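Local coordinates for abhydrolase domain-containing protein (Exiguobacterium antarcticum, PDB 5H3H) that acts as an esterase of the alpha/beta hydrolase fold, probably cleaving small ester substrates and, as a perhydrolase, probably also handling peroxy acids, at residues 38-43 / 260-265; 52-57 / 79-84; 67-72 / 183-188; 101-106 / 199-204. All blocks are in the same frame, centred on the assembly; numbering follows the deposited sequence.

Contact 1: 38-43 / 260-265; sequences EYQKNR and ETLVSY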
# COMPACT_ATOMS: atom_id res chain seq x y z
N GLU B 38 -23.28 0.53 -19.08
CA GLU B 38 -23.29 0.64 -20.55
C GLU B 38 -23.43 2.07 -21.11
O GLU B 38 -22.73 2.40 -22.05
CB GLU B 38 -24.30 -0.32 -21.19
CG GLU B 38 -25.70 0.21 -21.50
CD GLU B 38 -26.57 -0.83 -22.22
OE1 GLU B 38 -26.31 -2.07 -22.06
OE2 GLU B 38 -27.46 -0.44 -22.99
N TYR B 39 -24.35 2.87 -20.53
CA TYR B 39 -24.60 4.27 -20.96
C TYR B 39 -23.36 5.18 -20.79
O TYR B 39 -23.14 6.08 -21.60
CB TYR B 39 -25.88 4.85 -20.27
CG TYR B 39 -27.08 4.06 -20.68
CD1 TYR B 39 -27.60 4.19 -21.95
CD2 TYR B 39 -27.56 3.01 -19.86
CE1 TYR B 39 -28.62 3.36 -22.40
CE2 TYR B 39 -28.58 2.19 -20.30
CZ TYR B 39 -29.11 2.38 -21.58
OH TYR B 39 -30.14 1.57 -22.06
N GLN B 40 -22.57 4.93 -19.76
CA GLN B 40 -21.30 5.60 -19.53
C GLN B 40 -20.24 5.08 -20.45
O GLN B 40 -19.51 5.83 -21.05
CB GLN B 40 -20.84 5.44 -18.07
CG GLN B 40 -21.68 6.28 -17.12
CD GLN B 40 -23.08 5.73 -16.95
OE1 GLN B 40 -23.24 4.57 -16.61
NE2 GLN B 40 -24.08 6.55 -17.15
N LYS B 41 -20.17 3.77 -20.60
CA LYS B 41 -19.15 3.14 -21.45
C LYS B 41 -19.25 3.67 -22.87
O LYS B 41 -18.19 3.88 -23.51
CB LYS B 41 -19.32 1.59 -21.43
CG LYS B 41 -18.59 0.84 -22.52
CD LYS B 41 -19.11 -0.59 -22.62
CE LYS B 41 -20.50 -0.65 -23.25
NZ LYS B 41 -21.05 -2.02 -23.35
N ASN B 42 -20.47 3.85 -23.37
CA ASN B 42 -20.67 4.30 -24.78
C ASN B 42 -19.97 5.62 -24.98
O ASN B 42 -19.24 5.80 -25.96
CB ASN B 42 -22.12 4.49 -25.16
CG ASN B 42 -22.92 3.21 -25.17
OD1 ASN B 42 -22.38 2.10 -25.34
ND2 ASN B 42 -24.23 3.36 -25.01
N ARG B 43 -20.16 6.52 -24.03
CA ARG B 43 -19.48 7.83 -24.09
C ARG B 43 -17.98 7.74 -23.88
O ARG B 43 -17.25 8.42 -24.62
CB ARG B 43 -20.10 8.86 -23.14
CG ARG B 43 -19.67 10.33 -23.40
CD ARG B 43 -20.39 10.99 -24.58
NE ARG B 43 -21.83 10.73 -24.52
CZ ARG B 43 -22.71 10.94 -25.50
NH1 ARG B 43 -22.32 11.49 -26.67
NH2 ARG B 43 -24.01 10.63 -25.31
N GLU B 260 -21.54 12.89 -18.21
CA GLU B 260 -20.69 13.96 -18.62
C GLU B 260 -19.80 14.52 -17.47
O GLU B 260 -18.70 14.91 -17.73
CB GLU B 260 -21.51 15.01 -19.38
CG GLU B 260 -22.16 14.48 -20.67
CD GLU B 260 -21.17 14.01 -21.76
OE1 GLU B 260 -21.48 13.01 -22.45
OE2 GLU B 260 -20.11 14.64 -21.98
N THR B 261 -20.22 14.41 -16.21
CA THR B 261 -19.34 14.61 -15.05
C THR B 261 -18.17 13.58 -15.00
O THR B 261 -17.03 13.90 -14.65
CB THR B 261 -20.15 14.48 -13.74
OG1 THR B 261 -21.27 15.39 -13.76
CG2 THR B 261 -19.33 14.79 -12.51
N LEU B 262 -18.48 12.34 -15.35
CA LEU B 262 -17.50 11.23 -15.25
C LEU B 262 -16.44 11.49 -16.33
O LEU B 262 -15.24 11.45 -16.09
CB LEU B 262 -18.27 9.94 -15.50
CG LEU B 262 -17.79 8.60 -14.99
CD1 LEU B 262 -18.55 7.50 -15.75
CD2 LEU B 262 -16.29 8.40 -15.12
N VAL B 263 -16.92 11.85 -17.50
CA VAL B 263 -16.07 12.10 -18.64
C VAL B 263 -15.15 13.27 -18.45
O VAL B 263 -13.98 13.19 -18.82
CB VAL B 263 -16.94 12.33 -19.91
CG1 VAL B 263 -16.12 12.95 -21.04
CG2 VAL B 263 -17.57 10.98 -20.33
N SER B 264 -15.71 14.37 -17.95
CA SER B 264 -14.93 15.55 -17.64
C SER B 264 -13.83 15.26 -16.64
O SER B 264 -12.72 15.72 -16.83
CB SER B 264 -15.84 16.64 -17.06
OG SER B 264 -16.81 17.06 -17.99
N TYR B 265 -14.14 14.54 -15.56
CA TYR B 265 -13.14 14.17 -14.57
C TYR B 265 -12.07 13.21 -15.11
O TYR B 265 -10.89 13.35 -14.77
CB TYR B 265 -13.81 13.57 -13.34
CG TYR B 265 -12.99 13.53 -12.09
CD1 TYR B 265 -12.61 14.72 -11.42
CD2 TYR B 265 -12.59 12.33 -11.54
CE1 TYR B 265 -11.87 14.67 -10.25
CE2 TYR B 265 -11.84 12.27 -10.39
CZ TYR B 265 -11.47 13.43 -9.72
OH TYR B 265 -10.70 13.34 -8.55
O HOH W 1 -24.36 11.30 -22.26
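Glu-260 OE1 faces the charge of Arg-43 and is weakly bridged to it by a water: Arg-43 NE lies 3.1 Å from Glu-260 OE1 in a salt bridge, and the water is weakly bonded both to this oxygen and to Arg-43 NH2. The contact joins helices 38-46 and 255-267, which in the alpha/beta hydrolase fold pack together on one side of the central sheet. The short segments run in roughly the same direction, their axes 10.1 Å apart at closest approach and 43° from parallel.

The salt bridge is electrostatic rather than directional. Guanidinium and carboxylate planes are turned 68° from each other, and OE1 stands well out of the guanidinium plane, where no N-H aims at it. The stronger polar partner of Arg-43 is Glu-46, reached through NH1, so the arginine probably shares its charge between two carboxylates. Its chain bends at both chi2 and chi3, which brings CD as well as NE against OE1 while CG rests 3.8 Å from Val-263 CG2. Arginine suits this margin because it joins an aliphatic stem to a charged head.

Deeper in, aliphatic groups meet: the stem of Gln-40 crosses Leu-262 at about a right angle, Gln-40 CG 3.6 Å from Leu-262 CD1. The amide of Gln-40 turns aside and gives a weak bond from NE2 to Phe-251 O, whereas Leu-262 also packs on Ile-118 of strand 114-120, bringing its helix onto the sheet. Within helix 255-267, Glu-260 O accepts from Ser-264 N at 3.0 Å and from Ser-264 OG at 2.9 Å, the two donors arriving from opposite faces of the carbonyl plane.

Contact 2: 52-57 / 79-84; sequences IGVDYR and NEVIQQ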
# COMPACT_ATOMS: atom_id res chain seq x y z
N ILE B 52 -12.59 -0.60 -18.89
CA ILE B 52 -12.22 -1.84 -18.28
C ILE B 52 -13.31 -2.13 -17.23
O ILE B 52 -13.24 -1.65 -16.15
CB ILE B 52 -10.81 -1.82 -17.68
CG1 ILE B 52 -9.74 -1.66 -18.78
CG2 ILE B 52 -10.54 -3.09 -16.90
CD1 ILE B 52 -9.05 -0.33 -18.72
N GLY B 53 -14.31 -2.92 -17.59
CA GLY B 53 -15.43 -3.21 -16.67
C GLY B 53 -15.22 -4.59 -16.10
O GLY B 53 -15.30 -5.56 -16.86
N VAL B 54 -14.93 -4.66 -14.82
CA VAL B 54 -14.69 -5.93 -14.17
C VAL B 54 -16.01 -6.56 -13.70
O VAL B 54 -16.90 -5.84 -13.16
CB VAL B 54 -13.72 -5.85 -13.00
CG1 VAL B 54 -12.42 -5.12 -13.38
CG2 VAL B 54 -14.36 -5.21 -11.81
N ASP B 55 -16.17 -7.87 -13.93
CA ASP B 55 -17.27 -8.61 -13.25
C ASP B 55 -16.60 -9.25 -12.09
O ASP B 55 -15.67 -10.04 -12.34
CB ASP B 55 -17.88 -9.71 -14.13
CG ASP B 55 -18.74 -9.18 -15.29
OD1 ASP B 55 -19.07 -7.97 -15.36
OD2 ASP B 55 -19.12 -10.01 -16.13
N TYR B 56 -17.00 -8.97 -10.85
CA TYR B 56 -16.37 -9.62 -9.73
C TYR B 56 -16.64 -11.10 -9.79
O TYR B 56 -17.63 -11.56 -10.43
CB TYR B 56 -16.84 -9.14 -8.35
CG TYR B 56 -16.92 -7.69 -8.18
CD1 TYR B 56 -15.80 -6.87 -8.26
CD2 TYR B 56 -18.12 -7.11 -7.82
CE1 TYR B 56 -15.91 -5.48 -8.10
CE2 TYR B 56 -18.24 -5.76 -7.64
CZ TYR B 56 -17.15 -4.94 -7.80
OH TYR B 56 -17.39 -3.60 -7.62
N ARG B 57 -15.82 -11.84 -9.06
CA ARG B 57 -16.17 -13.20 -8.76
C ARG B 57 -17.63 -13.24 -8.26
O ARG B 57 -18.04 -12.41 -7.46
CB ARG B 57 -15.29 -13.87 -7.73
CG ARG B 57 -15.14 -13.22 -6.40
CD ARG B 57 -14.28 -14.13 -5.52
NE ARG B 57 -12.85 -14.00 -5.76
CZ ARG B 57 -11.92 -14.83 -5.27
NH1 ARG B 57 -10.62 -14.60 -5.52
NH2 ARG B 57 -12.27 -15.90 -4.55
N ASN B 79 -6.41 -5.99 -7.94
CA ASN B 79 -4.95 -5.90 -8.10
C ASN B 79 -4.51 -6.78 -9.22
O ASN B 79 -3.79 -6.33 -10.09
CB ASN B 79 -4.20 -6.24 -6.82
CG ASN B 79 -2.68 -6.13 -6.98
OD1 ASN B 79 -2.11 -5.04 -7.23
ND2 ASN B 79 -2.01 -7.27 -6.89
N GLU B 80 -5.02 -8.00 -9.26
CA GLU B 80 -4.74 -8.87 -10.38
C GLU B 80 -5.18 -8.32 -11.74
O GLU B 80 -4.44 -8.39 -12.69
CB GLU B 80 -5.27 -10.30 -10.14
CG GLU B 80 -4.64 -10.92 -8.91
CD GLU B 80 -3.12 -10.99 -9.02
OE1 GLU B 80 -2.64 -11.33 -10.15
OE2 GLU B 80 -2.46 -10.71 -7.98
N VAL B 81 -6.36 -7.72 -11.83
CA VAL B 81 -6.82 -7.18 -13.08
C VAL B 81 -5.81 -6.16 -13.61
O VAL B 81 -5.37 -6.24 -14.76
CB VAL B 81 -8.23 -6.49 -12.96
CG1 VAL B 81 -8.51 -5.66 -14.18
CG2 VAL B 81 -9.36 -7.53 -12.75
N ILE B 82 -5.47 -5.21 -12.77
CA ILE B 82 -4.59 -4.08 -13.12
C ILE B 82 -3.16 -4.60 -13.43
O ILE B 82 -2.61 -4.23 -14.47
CB ILE B 82 -4.64 -3.02 -12.00
CG1 ILE B 82 -5.94 -2.20 -12.17
CG2 ILE B 82 -3.44 -2.09 -11.98
CD1 ILE B 82 -6.30 -1.34 -10.98
N GLN B 83 -2.62 -5.47 -12.56
CA GLN B 83 -1.24 -6.02 -12.73
C GLN B 83 -1.13 -6.86 -13.98
O GLN B 83 -0.24 -6.62 -14.80
CB GLN B 83 -0.80 -6.83 -11.50
CG GLN B 83 -0.30 -5.96 -10.37
CD GLN B 83 0.45 -6.72 -9.30
OE1 GLN B 83 0.41 -7.96 -9.23
NE2 GLN B 83 1.15 -5.98 -8.44
N GLN B 84 -2.05 -7.81 -14.17
CA GLN B 84 -2.04 -8.67 -15.42
C GLN B 84 -2.39 -7.97 -16.72
O GLN B 84 -1.92 -8.38 -17.78
CB GLN B 84 -2.95 -9.88 -15.26
CG GLN B 84 -2.45 -10.76 -14.14
CD GLN B 84 -3.37 -11.89 -13.77
OE1 GLN B 84 -3.49 -12.19 -12.59
NE2 GLN B 84 -3.96 -12.55 -14.77
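Val-54 and Val-81 meet methyl to methyl: Val-54 CG1 comes within 3.9 Å of Val-81 CG2 and 4.0 Å of Val-81 CG1, so a single branch of the strand valine touches both branches of the helix valine. Their torsions arrange this. In Val-54 the chi1 of -51° sets CG1 anti to its carbonyl carbon and directs it at the helix, leaving CG2 in the crowded position between backbone N and carbonyl carbon, away from Val-81. Val-81 takes the usual helical form, chi1 166°, in which neither methyl falls between N and carbonyl carbon and both can spread over the strand.

Ile-52, two residues back on the same face of the strand, joins more lightly. Its CG2 branch stands 4.3 Å from Val-81 CG1, while the longer branch runs off in another direction with chi2 far from a staggered value.

Strand 50-54 and helix 71-85 are the first two elements of a beta-alpha-beta crossover that returns to the sheet at strand 90-95, with strand 23-27 lying between the two in the sheet of the alpha/beta hydrolase fold. Beta-branched Val-54 and Ile-52 suit the extended strand, while Val-81 offers the sheet two short methyls, and none of the three brings a polar side-chain atom to satisfy. The neighbours are of the same kind: Val-54 also packs on Leu-27 and on Ile-78 of the helix, and Ile-52 on Val-25. Val-15, from strand 12-18, touches both Ile-52 and Val-81, adding its side chain to the seam where the helix lies against the sheet.

Contact 3: 67-72 / 183-188; sequences TGYDYT and DASSHG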
# COMPACT_ATOMS: atom_id res chain seq x y z
N THR B 67 -15.98 -18.90 -1.80
CA THR B 67 -15.45 -17.98 -0.88
C THR B 67 -14.71 -16.81 -1.57
O THR B 67 -14.51 -16.79 -2.82
CB THR B 67 -14.50 -18.79 0.06
OG1 THR B 67 -14.43 -18.12 1.30
CG2 THR B 67 -13.09 -19.00 -0.52
N GLY B 68 -14.38 -15.83 -0.74
CA GLY B 68 -13.54 -14.71 -1.08
C GLY B 68 -14.28 -13.45 -1.49
O GLY B 68 -13.74 -12.66 -2.24
N TYR B 69 -15.46 -13.21 -0.91
CA TYR B 69 -16.30 -12.05 -1.24
C TYR B 69 -16.04 -10.87 -0.31
O TYR B 69 -16.62 -9.79 -0.49
CB TYR B 69 -17.79 -12.47 -1.30
CG TYR B 69 -18.03 -13.47 -2.41
CD1 TYR B 69 -18.34 -13.05 -3.68
CD2 TYR B 69 -17.87 -14.81 -2.21
CE1 TYR B 69 -18.51 -13.95 -4.71
CE2 TYR B 69 -18.03 -15.70 -3.21
CZ TYR B 69 -18.38 -15.28 -4.47
OH TYR B 69 -18.53 -16.15 -5.51
N ASP B 70 -15.15 -11.10 0.67
CA ASP B 70 -14.65 -10.06 1.60
C ASP B 70 -13.87 -9.06 0.79
O ASP B 70 -13.39 -9.37 -0.33
CB ASP B 70 -13.80 -10.71 2.69
CG ASP B 70 -12.60 -11.48 2.12
OD1 ASP B 70 -12.80 -12.62 1.65
OD2 ASP B 70 -11.47 -10.91 2.06
N TYR B 71 -13.84 -7.82 1.25
CA TYR B 71 -13.26 -6.73 0.40
C TYR B 71 -11.77 -6.95 0.22
O TYR B 71 -11.24 -6.60 -0.83
CB TYR B 71 -13.51 -5.37 0.97
CG TYR B 71 -14.96 -4.85 0.88
CD1 TYR B 71 -15.99 -5.62 0.33
CD2 TYR B 71 -15.30 -3.62 1.39
CE1 TYR B 71 -17.31 -5.14 0.30
CE2 TYR B 71 -16.62 -3.13 1.35
CZ TYR B 71 -17.61 -3.92 0.81
OH TYR B 71 -18.90 -3.45 0.73
N THR B 72 -11.11 -7.53 1.23
CA THR B 72 -9.67 -7.85 1.06
C THR B 72 -9.46 -8.73 -0.17
O THR B 72 -8.71 -8.35 -1.04
CB THR B 72 -9.04 -8.51 2.30
OG1 THR B 72 -9.08 -7.59 3.40
CG2 THR B 72 -7.56 -8.93 2.02
N ASP B 183 -28.74 -12.75 -13.25
CA ASP B 183 -27.52 -13.42 -13.71
C ASP B 183 -26.49 -13.72 -12.63
O ASP B 183 -25.71 -14.67 -12.77
CB ASP B 183 -26.84 -12.53 -14.79
CG ASP B 183 -25.51 -13.10 -15.26
OD1 ASP B 183 -25.48 -13.98 -16.15
OD2 ASP B 183 -24.47 -12.70 -14.70
N ALA B 184 -26.47 -12.95 -11.59
CA ALA B 184 -25.55 -13.13 -10.53
C ALA B 184 -25.71 -14.54 -9.90
O ALA B 184 -26.82 -15.11 -9.85
CB ALA B 184 -25.74 -12.05 -9.51
N SER B 185 -24.60 -15.13 -9.51
CA SER B 185 -24.66 -16.35 -8.70
C SER B 185 -25.45 -16.08 -7.38
O SER B 185 -25.25 -15.07 -6.74
CB SER B 185 -23.24 -16.83 -8.38
OG SER B 185 -22.59 -15.98 -7.42
N SER B 186 -26.32 -17.00 -6.97
CA SER B 186 -27.04 -16.83 -5.71
C SER B 186 -26.07 -16.74 -4.53
O SER B 186 -26.27 -15.93 -3.62
CB SER B 186 -28.01 -18.00 -5.48
OG SER B 186 -27.33 -19.22 -5.74
N HIS B 187 -25.00 -17.55 -4.60
CA HIS B 187 -24.12 -17.72 -3.43
C HIS B 187 -23.14 -16.55 -3.32
O HIS B 187 -22.84 -16.11 -2.22
CB HIS B 187 -23.43 -19.02 -3.43
CG HIS B 187 -22.73 -19.34 -4.70
ND1 HIS B 187 -21.36 -19.37 -4.78
CD2 HIS B 187 -23.19 -19.52 -5.95
CE1 HIS B 187 -21.01 -19.68 -6.01
NE2 HIS B 187 -22.10 -19.80 -6.74
N GLY B 188 -22.69 -16.01 -4.44
CA GLY B 188 -21.95 -14.73 -4.41
C GLY B 188 -22.76 -13.58 -3.87
O GLY B 188 -22.29 -12.81 -3.04
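Tyr-69 lays one face of its ring over the CA of Gly-188. The CA sits 3.9 Å from the ring centroid, with the line to it tilted 27° off the ring normal, a CH-pi contact displaced toward the rim at CE1, which comes within 3.5 Å of Gly-188 CA. With CG anti to its carbonyl carbon, chi1 -63°, the side chain swings out from its loop and carries the ring to the start of helix 186-198. The phenol end is fixed by a hydrogen bond of OH with Pro-65 O.

Glycine suits the other half of the pair. A CB on Gly-188 would lie 3.2 Å from Tyr-69 CE1 and 2.5 Å from Ser-185 OG, the latter a clash. Ser-185 is the N-cap of the helix: its OG accepts from Gly-188 N at 3.0 Å, though the bond is bent, and the same OG is also hydrogen-bonded to Gly-58 O. The same turn thus has its amide capped and its CA covered by an aromatic face. Replacing Tyr-69 by an alanine would probably uncover the CA of Gly-188 and leave Pro-65 O without its hydroxyl mate.

The contact brings together two helix beginnings. Asp-70, right after the tyrosine, caps helix 71-85 by accepting from Thr-73 N, while helix 186-198 belongs to the helical insertion between strands 114-120 and 211-217, consistent with the cap region of this family. Tyr-69 also rests on Gln-191 and Ser-192 one turn further along that helix, and Tyr-71 touches Leu-196 near its end and Met-97 of helix 97-109.

Contact 4: 101-106 / 199-204; sequences IALKYL and EDLRDG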
# COMPACT_ATOMS: atom_id res chain seq x y z
N ILE B 101 -14.83 -1.52 -2.42
CA ILE B 101 -13.74 -2.36 -2.96
C ILE B 101 -12.62 -1.49 -3.53
O ILE B 101 -11.43 -1.81 -3.37
CB ILE B 101 -14.26 -3.38 -3.97
CG1 ILE B 101 -15.26 -4.37 -3.29
CG2 ILE B 101 -13.11 -4.13 -4.67
CD1 ILE B 101 -16.10 -5.14 -4.28
N ALA B 102 -12.97 -0.44 -4.24
CA ALA B 102 -11.97 0.50 -4.74
C ALA B 102 -11.07 1.08 -3.64
O ALA B 102 -9.87 1.11 -3.81
CB ALA B 102 -12.66 1.61 -5.49
N LEU B 103 -11.64 1.52 -2.53
CA LEU B 103 -10.89 2.01 -1.36
C LEU B 103 -9.94 0.94 -0.77
O LEU B 103 -8.74 1.23 -0.50
CB LEU B 103 -11.84 2.55 -0.27
CG LEU B 103 -12.52 3.86 -0.70
CD1 LEU B 103 -13.81 4.14 0.07
CD2 LEU B 103 -11.60 5.06 -0.52
N LYS B 104 -10.48 -0.27 -0.58
CA LYS B 104 -9.73 -1.36 0.01
C LYS B 104 -8.53 -1.72 -0.88
O LYS B 104 -7.46 -2.05 -0.37
CB LYS B 104 -10.62 -2.61 0.14
CG LYS B 104 -10.07 -3.74 1.00
CD LYS B 104 -9.67 -3.27 2.38
CE LYS B 104 -9.95 -4.31 3.46
NZ LYS B 104 -10.06 -3.58 4.77
N TYR B 105 -8.77 -1.68 -2.19
CA TYR B 105 -7.74 -1.91 -3.17
C TYR B 105 -6.64 -0.89 -3.02
O TYR B 105 -5.42 -1.24 -3.08
CB TYR B 105 -8.28 -1.81 -4.57
CG TYR B 105 -7.15 -1.59 -5.56
CD1 TYR B 105 -6.26 -2.62 -5.90
CD2 TYR B 105 -6.91 -0.32 -6.09
CE1 TYR B 105 -5.21 -2.41 -6.80
CE2 TYR B 105 -5.88 -0.09 -6.96
CZ TYR B 105 -4.99 -1.13 -7.29
OH TYR B 105 -3.93 -0.89 -8.15
N LEU B 106 -7.05 0.38 -2.89
CA LEU B 106 -6.01 1.45 -2.66
C LEU B 106 -5.23 1.26 -1.35
O LEU B 106 -4.00 1.46 -1.35
CB LEU B 106 -6.61 2.83 -2.71
CG LEU B 106 -6.67 3.69 -3.98
CD1 LEU B 106 -6.13 3.15 -5.29
CD2 LEU B 106 -8.05 4.32 -4.14
N GLU B 199 -18.11 -5.05 6.71
CA GLU B 199 -16.87 -4.34 6.38
C GLU B 199 -16.94 -2.89 6.86
O GLU B 199 -17.99 -2.28 6.85
CB GLU B 199 -16.59 -4.37 4.88
CG GLU B 199 -16.26 -5.73 4.31
CD GLU B 199 -14.79 -6.07 4.28
OE1 GLU B 199 -13.94 -5.25 4.68
OE2 GLU B 199 -14.45 -7.17 3.86
N ASP B 200 -15.81 -2.35 7.30
CA ASP B 200 -15.76 -1.04 7.95
C ASP B 200 -14.44 -0.38 7.55
O ASP B 200 -13.38 -0.81 7.99
CB ASP B 200 -15.89 -1.21 9.49
CG ASP B 200 -15.45 0.07 10.32
OD1 ASP B 200 -15.14 1.17 9.75
OD2 ASP B 200 -15.41 -0.04 11.56
N LEU B 201 -14.50 0.63 6.69
CA LEU B 201 -13.30 1.30 6.20
C LEU B 201 -13.04 2.64 6.89
O LEU B 201 -12.23 3.42 6.37
CB LEU B 201 -13.38 1.52 4.69
CG LEU B 201 -13.71 0.28 3.84
CD1 LEU B 201 -13.86 0.65 2.38
CD2 LEU B 201 -12.65 -0.80 3.98
N ARG B 202 -13.64 2.90 8.06
CA ARG B 202 -13.49 4.25 8.67
C ARG B 202 -12.01 4.66 8.93
O ARG B 202 -11.57 5.72 8.52
CB ARG B 202 -14.35 4.42 9.94
CG ARG B 202 -15.80 4.67 9.57
CD ARG B 202 -16.67 4.71 10.78
NE ARG B 202 -16.58 3.42 11.45
CZ ARG B 202 -17.00 3.17 12.68
NH1 ARG B 202 -17.62 4.14 13.39
NH2 ARG B 202 -16.83 1.94 13.21
N ASP B 203 -11.25 3.77 9.55
CA ASP B 203 -9.80 3.97 9.76
C ASP B 203 -9.00 4.28 8.50
O ASP B 203 -7.98 4.98 8.54
CB ASP B 203 -9.17 2.72 10.44
CG ASP B 203 -9.09 2.83 11.98
OD1 ASP B 203 -9.48 3.85 12.59
OD2 ASP B 203 -8.59 1.85 12.58
N GLY B 204 -9.42 3.71 7.37
CA GLY B 204 -8.67 3.77 6.14
C GLY B 204 -8.82 5.04 5.32
O GLY B 204 -7.89 5.40 4.59
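Leu-201 sends one branch to each of two helix residues. The apolar pair is with Leu-103, whose CB lies 3.8 Å from Leu-201 CD1. The other branch, Leu-201 CD2, lies beside the end of the lysine, 3.9 Å from Lys-104 NZ. The lysine chain, bent at chi2 and chi3, passes Leu-201 at a slant, with the aliphatic Lys-104 CD 4.2 Å from Leu-201 CD2. Leucine suits the spot because its forked end serves both neighbours at once; with an alanine here, Leu-103 and the lysine stem would probably lose the cover that ties this loop to the helix.

Opposite charges probably add a weak attraction. Lys-104 NZ and Glu-199 OE1 are 4.2 Å apart, too far for a salt bridge, and Glu-199 is held more firmly by its OE2, which accepts a hydrogen bond from Tyr-71 N.

Within the loop, Arg-202 NE and NH2 grip Asp-200 OD1 and OD2 side-on in a salt bridge, Arg-202 NH2 lying 2.9 Å from Asp-200 OD2; Arg-202 NH1 forms another with Asp-131. A backbone hydrogen bond donor completes the brace: Asp-200 OD1 accepts from Arg-202 N at 2.8 Å, an Asx turn, on the opposite face from NE.

The loop joins helix 186-198 to strand 211-217 and lies over helix 97-109, whose Leu-103 also packs on Leu-117 of strand 114-120, while Lys-104 lies against Tyr-71 and Thr-72 at the start of helix 71-85.

Contacts 2, 3 and 4 touch one another, whereas contact 1 lies apart, its centre 27 Å from that of contact 3 and 25 Å from that of contact 4, across the chain's centre. Contact 2 joins contact 3 through a probable hydrogen bond of Arg-57 NH2 with Thr-67 O, 3.0 Å, and contact 4 where Tyr-56 packs on Ile-101. Contacts 3 and 4 meet where Thr-72 OG1 packs 3.4 Å from Lys-104 CE. The side chains of Glu-199, Tyr-69, Gln-40 and Val-54 lie about 11, 12, 13 and 13 Å from the bound ethaneperoxoic acid. Helix 97-109, used by contact 4, follows Ser-96, a pocket residue and, with His-248 and Asp-220, probably the catalytic triad.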